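Local coordinates for protein naphthalene dioxygenase small subunit (Rhodococcus sp., PDB 2B1X) that forms the beta subunit of a Rieske non-heme iron naphthalene 1,2-dioxygenase and probably serves mainly to build the complex with the catalytic large subunit, at residues S95-T100 against S117-Y122; V133-R138 against L157-T162. All coordinates share one frame; numbering follows the deposited sequence.

Interaction 1 (S95-T100 against S117-Y122); sequences SRHFVT and SNLLLY
H97 lies beside L121, and F98 beside L120, across the antiparallel hairpin of strands 94-106 and 112-124 in the NTF2-like sheet. H97, V99, L119 and L121 share one face. L121 CG stands anti to its backbone N (chi1 176°), and beyond it CD1 sits over the imidazole face, 3.6 Å from the H97 ring centroid in a CH-pi contact. L119 CD1 approaches the same ring obliquely, 3.8 Å from H97 CD2. An imidazole suits this place because it offers leucine a flat face while both nitrogens bond elsewhere, ND1 to D27 and NE2 to the I171 carbonyl. A leucine in place of H97 would probably leave D27 and the I171 carbonyl without these partners and deprive L121 CD1 of its aromatic face. On the other face, the F98 ring turns an edge to L120 O and lies alongside Y122, CE1 being 4.1 Å from Y122 CB. R96 CG stands over the rim of one face of that ring, while its guanidinium reaches D159 of the second subunit in a salt bridge. Between the strands, F98 and L120 exchange two backbone bonds; the one from L120 N to F98 O is 2.9 Å, with the donor in the carbonyl plane.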
ATOM      1  N   SER B  95       5.562 -17.687  -5.431  1.00 13.76           N
ATOM      2  CA  SER B  95       6.182 -16.696  -6.307  1.00 14.09           C
ATOM      3  C   SER B  95       5.763 -16.890  -7.753  1.00 13.97           C
ATOM      4  O   SER B  95       5.317 -17.960  -8.140  1.00 14.31           O
ATOM      5  CB  SER B  95       7.693 -16.842  -6.215  1.00 14.13           C
ATOM      6  OG  SER B  95       8.061 -18.125  -6.674  1.00 14.57           O
ATOM      7  N   ARG B  96       5.908 -15.837  -8.559  1.00 13.80           N
ATOM      8  CA  ARG B  96       5.755 -15.982 -10.000  1.00 13.49           C
ATOM      9  C   ARG B  96       6.782 -15.138 -10.703  1.00 13.35           C
ATOM     10  O   ARG B  96       6.872 -13.920 -10.473  1.00 13.61           O
ATOM     11  CB  ARG B  96       4.338 -15.645 -10.467  1.00 13.10           C
ATOM     12  CG  ARG B  96       4.070 -15.990 -11.957  1.00 12.95           C
ATOM     13  CD  ARG B  96       2.707 -16.686 -12.154  1.00 14.04           C
ATOM     14  NE  ARG B  96       2.559 -17.677 -11.098  1.00 14.69           N
ATOM     15  CZ  ARG B  96       3.030 -18.918 -11.184  1.00 13.83           C
ATOM     16  NH1 ARG B  96       3.577 -19.319 -12.319  1.00 13.58           N
ATOM     17  NH2 ARG B  96       2.920 -19.755 -10.136  1.00 12.39           N
ATOM     18  N   HIS B  97       7.540 -15.793 -11.572  1.00 12.80           N
ATOM     19  CA  HIS B  97       8.496 -15.139 -12.422  1.00 13.69           C
ATOM     20  C   HIS B  97       7.784 -14.798 -13.742  1.00 13.67           C
ATOM     21  O   HIS B  97       7.596 -15.678 -14.584  1.00 14.03           O
ATOM     22  CB  HIS B  97       9.685 -16.085 -12.730  1.00 13.19           C
ATOM     23  CG  HIS B  97      10.632 -16.304 -11.578  1.00 13.53           C
ATOM     24  ND1 HIS B  97      10.246 -16.919 -10.399  1.00 14.70           N
ATOM     25  CD2 HIS B  97      11.929 -15.949 -11.406  1.00 13.21           C
ATOM     26  CE1 HIS B  97      11.277 -16.967  -9.562  1.00 14.64           C
ATOM     27  NE2 HIS B  97      12.305 -16.369 -10.142  1.00 14.59           N
ATOM     28  N   PHE B  98       7.390 -13.540 -13.922  1.00 13.54           N
ATOM     29  CA  PHE B  98       6.912 -13.090 -15.223  1.00 11.97           C
ATOM     30  C   PHE B  98       8.130 -12.638 -16.031  1.00 12.83           C
ATOM     31  O   PHE B  98       8.846 -11.709 -15.620  1.00 11.48           O
ATOM     32  CB  PHE B  98       5.928 -11.925 -15.071  1.00 13.25           C
ATOM     33  CG  PHE B  98       4.685 -12.281 -14.313  1.00 11.35           C
ATOM     34  CD1 PHE B  98       4.638 -12.128 -12.912  1.00 11.68           C
ATOM     35  CD2 PHE B  98       3.588 -12.819 -14.972  1.00 11.07           C
ATOM     36  CE1 PHE B  98       3.494 -12.435 -12.173  1.00 11.34           C
ATOM     37  CE2 PHE B  98       2.413 -13.152 -14.233  1.00 10.70           C
ATOM     38  CZ  PHE B  98       2.371 -12.969 -12.840  1.00 12.88           C
ATOM     39  N   VAL B  99       8.335 -13.279 -17.184  1.00 11.92           N
ATOM     40  CA  VAL B  99       9.524 -13.085 -18.015  1.00 12.34           C
ATOM     41  C   VAL B  99       8.978 -12.552 -19.353  1.00 12.86           C
ATOM     42  O   VAL B  99       8.182 -13.236 -20.033  1.00 12.62           O
ATOM     43  CB  VAL B  99      10.283 -14.424 -18.215  1.00 12.46           C
ATOM     44  CG1 VAL B  99      11.452 -14.250 -19.109  1.00 12.04           C
ATOM     45  CG2 VAL B  99      10.744 -15.057 -16.823  1.00 11.68           C
ATOM     46  N   THR B 100       9.375 -11.332 -19.713  1.00 12.34           N
ATOM     47  CA  THR B 100       8.845 -10.685 -20.903  1.00 12.51           C
ATOM     48  C   THR B 100       9.936  -9.952 -21.611  1.00 12.80           C
ATOM     49  O   THR B 100      11.059  -9.829 -21.082  1.00 13.97           O
ATOM     50  CB  THR B 100       7.786  -9.605 -20.513  1.00 13.42           C
ATOM     51  OG1 THR B 100       8.474  -8.460 -19.988  1.00 13.64           O
ATOM     52  CG2 THR B 100       6.877 -10.083 -19.415  1.00 12.14           C
ATOM     53  N   SER B 117      16.113 -10.360 -20.608  1.00 17.08           N
ATOM     54  CA  SER B 117      14.664 -10.375 -20.372  1.00 16.72           C
ATOM     55  C   SER B 117      14.247  -9.445 -19.250  1.00 16.14           C
ATOM     56  O   SER B 117      15.034  -9.194 -18.337  1.00 15.82           O
ATOM     57  CB  SER B 117      14.190 -11.804 -20.099  1.00 16.20           C
ATOM     58  OG  SER B 117      15.019 -12.468 -19.151  1.00 16.12           O
ATOM     59  N   ASN B 118      13.011  -8.927 -19.328  1.00 15.29           N
ATOM     60  CA  ASN B 118      12.402  -8.221 -18.206  1.00 14.12           C
ATOM     61  C   ASN B 118      11.783  -9.206 -17.225  1.00 14.04           C
ATOM     62  O   ASN B 118      11.147 -10.185 -17.632  1.00 14.48           O
ATOM     63  CB  ASN B 118      11.367  -7.222 -18.719  1.00 13.99           C
ATOM     64  CG  ASN B 118      12.021  -6.052 -19.377  1.00 13.75           C
ATOM     65  OD1 ASN B 118      13.267  -5.951 -19.369  1.00 14.30           O
ATOM     66  ND2 ASN B 118      11.230  -5.194 -19.992  1.00 11.66           N
ATOM     67  N   LEU B 119      12.007  -8.979 -15.936  1.00 13.55           N
ATOM     68  CA  LEU B 119      11.515  -9.895 -14.917  1.00 13.17           C
ATOM     69  C   LEU B 119      10.663  -9.093 -13.988  1.00 12.52           C
ATOM     70  O   LEU B 119      11.115  -8.064 -13.453  1.00 12.23           O
ATOM     71  CB  LEU B 119      12.649 -10.567 -14.117  1.00 12.32           C
ATOM     72  CG  LEU B 119      12.210 -11.275 -12.817  1.00 13.30           C
ATOM     73  CD1 LEU B 119      11.376 -12.550 -13.053  1.00 11.14           C
ATOM     74  CD2 LEU B 119      13.433 -11.595 -11.950  1.00 13.33           C
ATOM     75  N   LEU B 120       9.423  -9.528 -13.809  1.00 12.29           N
ATOM     76  CA  LEU B 120       8.654  -9.071 -12.669  1.00 12.90           C
ATOM     77  C   LEU B 120       8.408 -10.283 -11.752  1.00 12.91           C
ATOM     78  O   LEU B 120       7.791 -11.274 -12.151  1.00 12.13           O
ATOM     79  CB  LEU B 120       7.354  -8.375 -13.099  1.00 13.02           C
ATOM     80  CG  LEU B 120       6.085  -8.042 -12.309  1.00 16.46           C
ATOM     81  CD1 LEU B 120       5.958  -8.614 -10.900  1.00 19.42           C
ATOM     82  CD2 LEU B 120       5.760  -6.577 -12.344  1.00 20.07           C
ATOM     83  N   LEU B 121       8.909 -10.187 -10.526  1.00 12.12           N
ATOM     84  CA  LEU B 121       8.795 -11.300  -9.590  1.00 12.56           C
ATOM     85  C   LEU B 121       7.753 -10.951  -8.533  1.00 12.57           C
ATOM     86  O   LEU B 121       7.893  -9.928  -7.866  1.00 12.97           O
ATOM     87  CB  LEU B 121      10.150 -11.573  -8.950  1.00 11.69           C
ATOM     88  CG  LEU B 121      10.154 -12.661  -7.851  1.00 13.25           C
ATOM     89  CD1 LEU B 121       9.966 -14.040  -8.387  1.00 14.11           C
ATOM     90  CD2 LEU B 121      11.390 -12.571  -7.010  1.00 16.63           C
ATOM     91  N   TYR B 122       6.697 -11.777  -8.433  1.00 11.87           N
ATOM     92  CA  TYR B 122       5.612 -11.574  -7.496  1.00 11.12           C
ATOM     93  C   TYR B 122       5.825 -12.496  -6.315  1.00 11.60           C
ATOM     94  O   TYR B 122       6.267 -13.617  -6.512  1.00 11.53           O
ATOM     95  CB  TYR B 122       4.249 -11.855  -8.184  1.00 11.20           C
ATOM     96  CG  TYR B 122       3.007 -11.691  -7.290  1.00  9.15           C
ATOM     97  CD1 TYR B 122       2.354 -10.491  -7.194  1.00  8.75           C
ATOM     98  CD2 TYR B 122       2.495 -12.773  -6.555  1.00 10.11           C
ATOM     99  CE1 TYR B 122       1.196 -10.342  -6.401  1.00  7.69           C
ATOM    100  CE2 TYR B 122       1.381 -12.638  -5.735  1.00 10.17           C
ATOM    101  CZ  TYR B 122       0.743 -11.438  -5.657  1.00 10.71           C
ATOM    102  OH  TYR B 122      -0.344 -11.343  -4.856  1.00 12.00           O
TER

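Interaction 2 (V133-R138 against L157-T162); sequences VLSGER and LLDQTT
S135 and D159 meet where an antiparallel beta hairpin of the NTF2-like sheet comes apart: strand 148-158 ends and turns into loop opposite the first residues of strand 132-145. E137 and L157 form the last hydrogen-bonded pair, joined by two backbone bonds of 2.8 Å, E137 N to L157 O and L157 N to E137 O. G136 and L158 form the non-hydrogen-bonded pair next to it, with CA atoms only 3.9 Å apart. Glycine suits this close approach, since a CB on it would clash with L157 O. Beyond the bridge D159 N still donates to S135 O at 2.9 Å, and L158 CD2 rests against that same carbonyl oxygen at 3.5 Å. Farther on, side chains make the contacts. Q160, its chain extended beyond CG, crosses L134 at about a right angle; both amide heteroatoms lie 3.6 Å from L134 CD2, and NE2 gives a weak bond to V133 O. A glutamine can serve several partners here: OE1 accepts from M164 N, and NE2 also meets the Y122 hydroxyl of the third subunit. The serine hydroxyl is carried anti to its backbone N (chi1 168°). It grips D159 OD2, which also takes the salt bridge from R96 of the third subunit, consistent with S135 being a second-shell residue that positions this carboxylate. S135 OG donates to the anti lone pair of D159 OD2 over 2.8 Å.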
ATOM      1  N   VAL B 133       6.664  -7.004  -4.890  1.00 12.99           N
ATOM      2  CA  VAL B 133       7.001  -7.068  -6.293  1.00 14.18           C
ATOM      3  C   VAL B 133       8.454  -6.650  -6.475  1.00 13.65           C
ATOM      4  O   VAL B 133       8.864  -5.590  -5.995  1.00 13.63           O
ATOM      5  CB  VAL B 133       6.112  -6.113  -7.111  1.00 14.23           C
ATOM      6  CG1 VAL B 133       6.594  -6.020  -8.558  1.00 16.50           C
ATOM      7  CG2 VAL B 133       4.654  -6.599  -7.100  1.00 16.47           C
ATOM      8  N   LEU B 134       9.245  -7.489  -7.137  1.00 13.79           N
ATOM      9  CA  LEU B 134      10.567  -7.083  -7.603  1.00 13.62           C
ATOM     10  C   LEU B 134      10.518  -6.924  -9.127  1.00 13.93           C
ATOM     11  O   LEU B 134       9.900  -7.739  -9.817  1.00 14.38           O
ATOM     12  CB  LEU B 134      11.634  -8.103  -7.234  1.00 13.89           C
ATOM     13  CG  LEU B 134      11.900  -8.327  -5.731  1.00 13.52           C
ATOM     14  CD1 LEU B 134      13.110  -9.219  -5.630  1.00 14.99           C
ATOM     15  CD2 LEU B 134      12.161  -6.994  -5.061  1.00 14.51           C
ATOM     16  N   SER B 135      11.093  -5.835  -9.638  1.00 13.45           N
ATOM     17  CA  SER B 135      11.142  -5.620 -11.093  1.00 12.94           C
ATOM     18  C   SER B 135      12.591  -5.440 -11.503  1.00 12.19           C
ATOM     19  O   SER B 135      13.368  -4.855 -10.767  1.00 12.21           O
ATOM     20  CB  SER B 135      10.381  -4.372 -11.478  1.00 12.38           C
ATOM     21  OG  SER B 135      10.680  -4.030 -12.837  1.00 14.19           O
ATOM     22  N   GLY B 136      12.971  -5.909 -12.674  1.00 12.52           N
ATOM     23  CA  GLY B 136      14.372  -5.743 -13.072  1.00 12.51           C
ATOM     24  C   GLY B 136      14.679  -6.286 -14.436  1.00 12.79           C
ATOM     25  O   GLY B 136      13.817  -6.882 -15.092  1.00 13.05           O
ATOM     26  N   GLU B 137      15.928  -6.124 -14.847  1.00 12.93           N
ATOM     27  CA  GLU B 137      16.368  -6.693 -16.086  1.00 13.75           C
ATOM     28  C   GLU B 137      17.441  -7.746 -15.839  1.00 14.15           C
ATOM     29  O   GLU B 137      18.375  -7.528 -15.073  1.00 15.12           O
ATOM     30  CB  GLU B 137      16.854  -5.603 -17.037  1.00 13.74           C
ATOM     31  CG  GLU B 137      17.121  -6.122 -18.440  1.00 15.40           C
ATOM     32  CD  GLU B 137      17.456  -5.003 -19.415  1.00 20.50           C
ATOM     33  OE1 GLU B 137      18.494  -4.329 -19.219  1.00 20.96           O
ATOM     34  OE2 GLU B 137      16.680  -4.797 -20.382  1.00 22.91           O
ATOM     35  N   ARG B 138      17.275  -8.902 -16.469  1.00 14.58           N
ATOM     36  CA  ARG B 138      18.260  -9.981 -16.390  1.00 15.61           C
ATOM     37  C   ARG B 138      19.005 -10.020 -17.689  1.00 15.95           C
ATOM     38  O   ARG B 138      18.388 -10.064 -18.759  1.00 16.06           O
ATOM     39  CB  ARG B 138      17.594 -11.339 -16.149  1.00 15.24           C
ATOM     40  CG  ARG B 138      16.525 -11.319 -15.057  1.00 15.27           C
ATOM     41  CD  ARG B 138      16.006 -12.726 -14.741  1.00 15.19           C
ATOM     42  NE  ARG B 138      15.428 -13.293 -15.956  1.00 17.15           N
ATOM     43  CZ  ARG B 138      14.878 -14.501 -16.050  1.00 17.46           C
ATOM     44  NH1 ARG B 138      14.789 -15.290 -14.985  1.00 16.13           N
ATOM     45  NH2 ARG B 138      14.391 -14.896 -17.229  1.00 15.35           N
ATOM     46  N   LEU B 157      19.684  -6.840 -12.657  1.00 12.52           N
ATOM     47  CA  LEU B 157      19.635  -5.428 -12.284  1.00 13.40           C
ATOM     48  C   LEU B 157      18.214  -4.963 -11.916  1.00 12.67           C
ATOM     49  O   LEU B 157      17.354  -4.770 -12.790  1.00 12.09           O
ATOM     50  CB  LEU B 157      20.137  -4.574 -13.441  1.00 12.81           C
ATOM     51  CG  LEU B 157      20.862  -3.273 -13.091  1.00 17.02           C
ATOM     52  CD1 LEU B 157      21.901  -3.425 -11.975  1.00 16.47           C
ATOM     53  CD2 LEU B 157      21.505  -2.619 -14.380  1.00 18.23           C
ATOM     54  N   LEU B 158      17.971  -4.747 -10.633  1.00 12.93           N
ATOM     55  CA  LEU B 158      16.627  -4.372 -10.194  1.00 12.62           C
ATOM     56  C   LEU B 158      16.394  -2.882 -10.381  1.00 12.71           C
ATOM     57  O   LEU B 158      17.318  -2.081 -10.216  1.00 12.98           O
ATOM     58  CB  LEU B 158      16.394  -4.776  -8.732  1.00 12.75           C
ATOM     59  CG  LEU B 158      16.612  -6.276  -8.431  1.00 11.66           C
ATOM     60  CD1 LEU B 158      16.716  -6.511  -6.905  1.00  9.76           C
ATOM     61  CD2 LEU B 158      15.452  -7.105  -9.011  1.00 11.80           C
ATOM     62  N   ASP B 159      15.152  -2.519 -10.708  1.00 12.91           N
ATOM     63  CA  ASP B 159      14.692  -1.116 -10.748  1.00 12.63           C
ATOM     64  C   ASP B 159      14.407  -0.487  -9.402  1.00 12.71           C
ATOM     65  O   ASP B 159      13.397   0.219  -9.225  1.00 12.65           O
ATOM     66  CB  ASP B 159      13.469  -1.031 -11.645  1.00 12.16           C
ATOM     67  CG  ASP B 159      13.726  -1.714 -12.968  1.00 13.99           C
ATOM     68  OD1 ASP B 159      14.803  -1.410 -13.549  1.00 12.63           O
ATOM     69  OD2 ASP B 159      12.995  -2.616 -13.438  1.00 13.42           O
ATOM     70  N   GLN B 160      15.311  -0.724  -8.469  1.00 12.55           N
ATOM     71  CA  GLN B 160      15.159  -0.306  -7.088  1.00 12.44           C
ATOM     72  C   GLN B 160      16.536   0.044  -6.556  1.00 12.53           C
ATOM     73  O   GLN B 160      17.567  -0.496  -7.024  1.00 12.80           O
ATOM     74  CB  GLN B 160      14.586  -1.468  -6.265  1.00 12.48           C
ATOM     75  CG  GLN B 160      13.161  -1.867  -6.637  1.00 14.61           C
ATOM     76  CD  GLN B 160      12.669  -3.113  -5.911  1.00 15.48           C
ATOM     77  OE1 GLN B 160      13.274  -3.566  -4.931  1.00 14.38           O
ATOM     78  NE2 GLN B 160      11.539  -3.654  -6.377  1.00 17.13           N
ATOM     79  N   THR B 161      16.588   0.905  -5.554  1.00 11.79           N
ATOM     80  CA  THR B 161      17.865   1.070  -4.839  1.00 10.88           C
ATOM     81  C   THR B 161      17.674   0.384  -3.479  1.00 10.70           C
ATOM     82  O   THR B 161      18.295  -0.637  -3.218  1.00 11.58           O
ATOM     83  CB  THR B 161      18.254   2.586  -4.726  1.00 11.30           C
ATOM     84  OG1 THR B 161      17.154   3.331  -4.188  1.00  9.55           O
ATOM     85  CG2 THR B 161      18.464   3.222  -6.139  1.00  9.21           C
ATOM     86  N   THR B 162      16.814   0.927  -2.638  1.00 10.18           N
ATOM     87  CA  THR B 162      16.312   0.215  -1.441  1.00 10.66           C
ATOM     88  C   THR B 162      15.424  -0.953  -1.908  1.00 10.52           C
ATOM     89  O   THR B 162      14.471  -0.740  -2.619  1.00 10.99           O
ATOM     90  CB  THR B 162      15.504   1.204  -0.563  1.00 10.49           C
ATOM     91  OG1 THR B 162      16.381   2.262  -0.154  1.00 13.16           O
ATOM     92  CG2 THR B 162      15.081   0.542   0.801  1.00 10.03           C
TER

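From the N terminus, the chain passes through strand 94-106, turns back as strand 112-124 and so closes interaction 1 as a first hairpin; strands 132-145 and 148-158 then close interaction 2 as a second. The two loops follow in series, neither enclosing nor crossing the other. The inner strands, 112-124 and 132-145, are neighbours in the sheet: L121 N probably bonds to L134 O and L119 N to G136 O, so the two hairpins join into one continuous sheet, with L120 packed on V133. Between subunits they become complementary, since R96 and Y122 of interaction 1 in the third subunit reach D159 and Q160 of interaction 2 in this one.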